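Local coordinates for protein DNA photolyase (Agrobacterium tumefaciens, PDB 4U63) that probably repairs cyclobutane pyrimidine dimers in ultraviolet-damaged DNA with light, using a flavin cofactor and a methenyltetrahydrofolate antenna, at residues V56-K61 with G97-I102. Numbering follows the deposited sequence.
Sequences VYIREK and GDAERI. With SO4 (sulfate ion), chain O.
At the C-terminal ends of the strands of the parallel sheet in the N-terminal Rossmann-like domain of this photolyase, strand 53-59 meets the turn that leads from edge strand 93-96 into helix 99-110. One backbone bond continues the sheet pairing into that turn: Gly97 N donates to Arg59 O at 3.1 Å, nearly straight at 168°. Beside it, Ile58 packs on the first turn of the helix. With CG2 anti to its backbone N, Ile58 sets that methyl 3.7 Å from Ile102 CD1 and against Gly97 O. Its CD1 comes within 3.8 Å of Ile102 CG2 and also meets Ala99. The two isoleucines thus run past each other in opposite directions. At its backbone angles a CB on Gly97 would press against the carbonyl O of the residue before. Asp98 is the N-cap, its OD2 taking Arg101 N from the anti side, 28° out of the carboxylate plane. A sulfate, probably from the crystallisation liquor, sits at this helix start: its O4 accepts from Asp98 N, and the Arg101 guanidinium turns its edge to it, NE and NH2 both donating to O4, NH2 at 2.6 Å. Arg101 NH1 makes a salt bridge to Asp105 OD2. Around the contact, Trp30 of the central strand 27-31 touches Ile58, Glu60 and Ala99, Ile102 reaches Ala95 of strand 93-96, and Glu60 makes a salt bridge to Arg120 and touches Thr128 of helix 123-138.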
ATOM      1  N   VAL A  56      17.000  15.647   2.056  1.00 23.22           N
ATOM      2  CA  VAL A  56      17.037  15.381   0.616  1.00 22.80           C
ATOM      3  C   VAL A  56      16.109  14.222   0.266  1.00 22.01           C
ATOM      4  O   VAL A  56      16.013  13.234   1.007  1.00 23.54           O
ATOM      5  CB  VAL A  56      18.485  15.101   0.117  1.00 23.79           C
ATOM      6  CG1 VAL A  56      19.085  13.865   0.771  1.00 24.07           C
ATOM      7  CG2 VAL A  56      18.523  14.984  -1.408  1.00 25.20           C
ATOM      8  N   TYR A  57      15.419  14.362  -0.861  1.00 22.67           N
ATOM      9  CA  TYR A  57      14.680  13.264  -1.467  1.00 21.49           C
ATOM     10  C   TYR A  57      15.282  13.048  -2.853  1.00 23.25           C
ATOM     11  O   TYR A  57      15.376  13.989  -3.647  1.00 25.15           O
ATOM     12  CB  TYR A  57      13.182  13.555  -1.585  1.00 20.60           C
ATOM     13  CG  TYR A  57      12.439  12.402  -2.220  1.00 20.05           C
ATOM     14  CD1 TYR A  57      12.351  12.290  -3.601  1.00 20.52           C
ATOM     15  CD2 TYR A  57      11.867  11.393  -1.443  1.00 20.88           C
ATOM     16  CE1 TYR A  57      11.702  11.234  -4.197  1.00 21.68           C
ATOM     17  CE2 TYR A  57      11.205  10.318  -2.041  1.00 21.70           C
ATOM     18  CZ  TYR A  57      11.128  10.249  -3.424  1.00 21.63           C
ATOM     19  OH  TYR A  57      10.493   9.203  -4.069  1.00 23.52           O
ATOM     20  N   ILE A  58      15.677  11.809  -3.121  1.00 23.90           N
ATOM     21  CA  ILE A  58      16.316  11.428  -4.356  1.00 24.30           C
ATOM     22  C   ILE A  58      15.371  10.573  -5.197  1.00 25.01           C
ATOM     23  O   ILE A  58      14.770   9.614  -4.710  1.00 24.92           O
ATOM     24  CB  ILE A  58      17.617  10.637  -4.074  1.00 24.80           C
ATOM     25  CG1 ILE A  58      18.601  11.520  -3.293  1.00 25.59           C
ATOM     26  CG2 ILE A  58      18.260  10.139  -5.370  1.00 25.83           C
ATOM     27  CD1 ILE A  58      19.820  10.792  -2.772  1.00 28.23           C
ATOM     28  N   ARG A  59      15.262  10.931  -6.469  1.00 27.05           N
ATOM     29  CA  ARG A  59      14.548  10.137  -7.443  1.00 27.17           C
ATOM     30  C   ARG A  59      15.547   9.075  -7.918  1.00 27.56           C
ATOM     31  O   ARG A  59      16.404   9.346  -8.754  1.00 28.62           O
ATOM     32  CB  ARG A  59      14.065  11.039  -8.577  1.00 31.23           C
ATOM     33  CG  ARG A  59      12.967  10.477  -9.450  1.00 37.38           C
ATOM     34  CD  ARG A  59      12.155  11.600 -10.091  1.00 38.53           C
ATOM     35  NE  ARG A  59      12.980  12.530 -10.878  1.00 38.30           N
ATOM     36  CZ  ARG A  59      12.708  12.958 -12.118  1.00 37.27           C
ATOM     37  NH1 ARG A  59      11.604  12.574 -12.768  1.00 42.25           N
ATOM     38  NH2 ARG A  59      13.549  13.797 -12.718  1.00 36.46           N
ATOM     39  N   GLU A  60      15.447   7.888  -7.324  1.00 28.84           N
ATOM     40  CA  GLU A  60      16.280   6.742  -7.672  1.00 32.90           C
ATOM     41  C   GLU A  60      15.712   6.047  -8.905  1.00 36.55           C
ATOM     42  O   GLU A  60      14.538   6.210  -9.237  1.00 48.01           O
ATOM     43  CB  GLU A  60      16.303   5.721  -6.532  1.00 34.66           C
ATOM     44  CG  GLU A  60      16.923   6.174  -5.226  1.00 31.31           C
ATOM     45  CD  GLU A  60      16.726   5.139  -4.135  1.00 26.95           C
ATOM     46  OE1 GLU A  60      15.675   5.170  -3.477  1.00 26.63           O
ATOM     47  OE2 GLU A  60      17.616   4.289  -3.930  1.00 26.74           O
ATOM     48  N   LYS A  61      16.541   5.258  -9.564  1.00 34.70           N
ATOM     49  CA  LYS A  61      16.121   4.490 -10.748  1.00 32.22           C
ATOM     50  C   LYS A  61      15.199   3.315 -10.370  1.00 37.43           C
ATOM     51  O   LYS A  61      14.136   3.102 -10.987  1.00 39.95           O
ATOM     52  CB  LYS A  61      17.353   3.971 -11.513  1.00 28.85           C
ATOM     53  N   GLY A  97      18.856  10.931  -9.809  1.00 27.78           N
ATOM     54  CA  GLY A  97      19.983  10.176 -10.363  1.00 33.49           C
ATOM     55  C   GLY A  97      20.553   9.189  -9.375  1.00 33.48           C
ATOM     56  O   GLY A  97      19.835   8.683  -8.515  1.00 31.00           O
ATOM     57  N   ASP A  98      21.853   8.924  -9.510  1.00 30.88           N
ATOM     58  CA  ASP A  98      22.557   7.951  -8.679  1.00 31.58           C
ATOM     59  C   ASP A  98      22.683   8.464  -7.249  1.00 30.87           C
ATOM     60  O   ASP A  98      23.235   9.546  -7.019  1.00 34.45           O
ATOM     61  CB  ASP A  98      23.941   7.684  -9.269  1.00 34.99           C
ATOM     62  CG  ASP A  98      24.727   6.646  -8.494  1.00 34.09           C
ATOM     63  OD1 ASP A  98      24.380   5.454  -8.570  1.00 36.72           O
ATOM     64  OD2 ASP A  98      25.712   7.026  -7.829  1.00 36.49           O
ATOM     65  N   ALA A  99      22.177   7.681  -6.298  1.00 29.78           N
ATOM     66  CA  ALA A  99      22.137   8.096  -4.891  1.00 30.10           C
ATOM     67  C   ALA A  99      23.537   8.346  -4.337  1.00 29.52           C
ATOM     68  O   ALA A  99      23.761   9.338  -3.650  1.00 28.68           O
ATOM     69  CB  ALA A  99      21.414   7.059  -4.048  1.00 30.77           C
ATOM     70  N   GLU A 100      24.476   7.453  -4.643  1.00 28.56           N
ATOM     71  CA  GLU A 100      25.842   7.610  -4.146  1.00 30.46           C
ATOM     72  C   GLU A 100      26.468   8.915  -4.635  1.00 27.78           C
ATOM     73  O   GLU A 100      27.043   9.654  -3.846  1.00 31.28           O
ATOM     74  CB  GLU A 100      26.724   6.428  -4.536  1.00 33.77           C
ATOM     75  CG  GLU A 100      28.101   6.505  -3.898  1.00 36.02           C
ATOM     76  CD  GLU A 100      29.073   5.440  -4.383  1.00 39.36           C
ATOM     77  OE1 GLU A 100      28.722   4.609  -5.236  1.00 37.14           O
ATOM     78  OE2 GLU A 100      30.215   5.452  -3.897  1.00 36.54           O
ATOM     79  N   ARG A 101      26.353   9.179  -5.937  1.00 29.32           N
ATOM     80  CA  ARG A 101      26.899  10.400  -6.539  1.00 31.79           C
ATOM     81  C   ARG A 101      26.243  11.648  -5.927  1.00 29.45           C
ATOM     82  O   ARG A 101      26.932  12.612  -5.588  1.00 30.62           O
ATOM     83  CB  ARG A 101      26.712  10.358  -8.066  1.00 37.67           C
ATOM     84  CG  ARG A 101      27.581  11.317  -8.871  1.00 45.47           C
ATOM     85  CD  ARG A 101      26.962  12.695  -9.031  1.00 56.16           C
ATOM     86  NE  ARG A 101      25.623  12.643  -9.634  1.00 64.98           N
ATOM     87  CZ  ARG A 101      24.679  13.583  -9.504  1.00 63.80           C
ATOM     88  NH1 ARG A 101      24.888  14.687  -8.777  1.00 63.45           N
ATOM     89  NH2 ARG A 101      23.503  13.413 -10.103  1.00 55.61           N
ATOM     90  N   ILE A 102      24.923  11.620  -5.775  1.00 28.90           N
ATOM     91  CA  ILE A 102      24.191  12.759  -5.193  1.00 28.74           C
ATOM     92  C   ILE A 102      24.612  13.005  -3.745  1.00 29.07           C
ATOM     93  O   ILE A 102      24.873  14.146  -3.349  1.00 27.79           O
ATOM     94  CB  ILE A 102      22.662  12.555  -5.292  1.00 28.82           C
ATOM     95  CG1 ILE A 102      22.219  12.752  -6.739  1.00 28.96           C
ATOM     96  CG2 ILE A 102      21.901  13.516  -4.383  1.00 28.83           C
ATOM     97  CD1 ILE A 102      20.901  12.096  -7.052  1.00 31.72           C
TER
HETATM   98  S   SO4 O1014      24.062  10.299 -12.404  0.50 40.81           S
HETATM   99  O1  SO4 O1014      25.326   9.620 -12.040  0.50 41.03           O
HETATM  100  O2  SO4 O1014      24.295  11.224 -13.534  0.50 42.54           O
HETATM  101  O3  SO4 O1014      23.057   9.293 -12.804  0.50 43.34           O
HETATM  102  O4  SO4 O1014      23.555  11.042 -11.233  0.50 40.10           O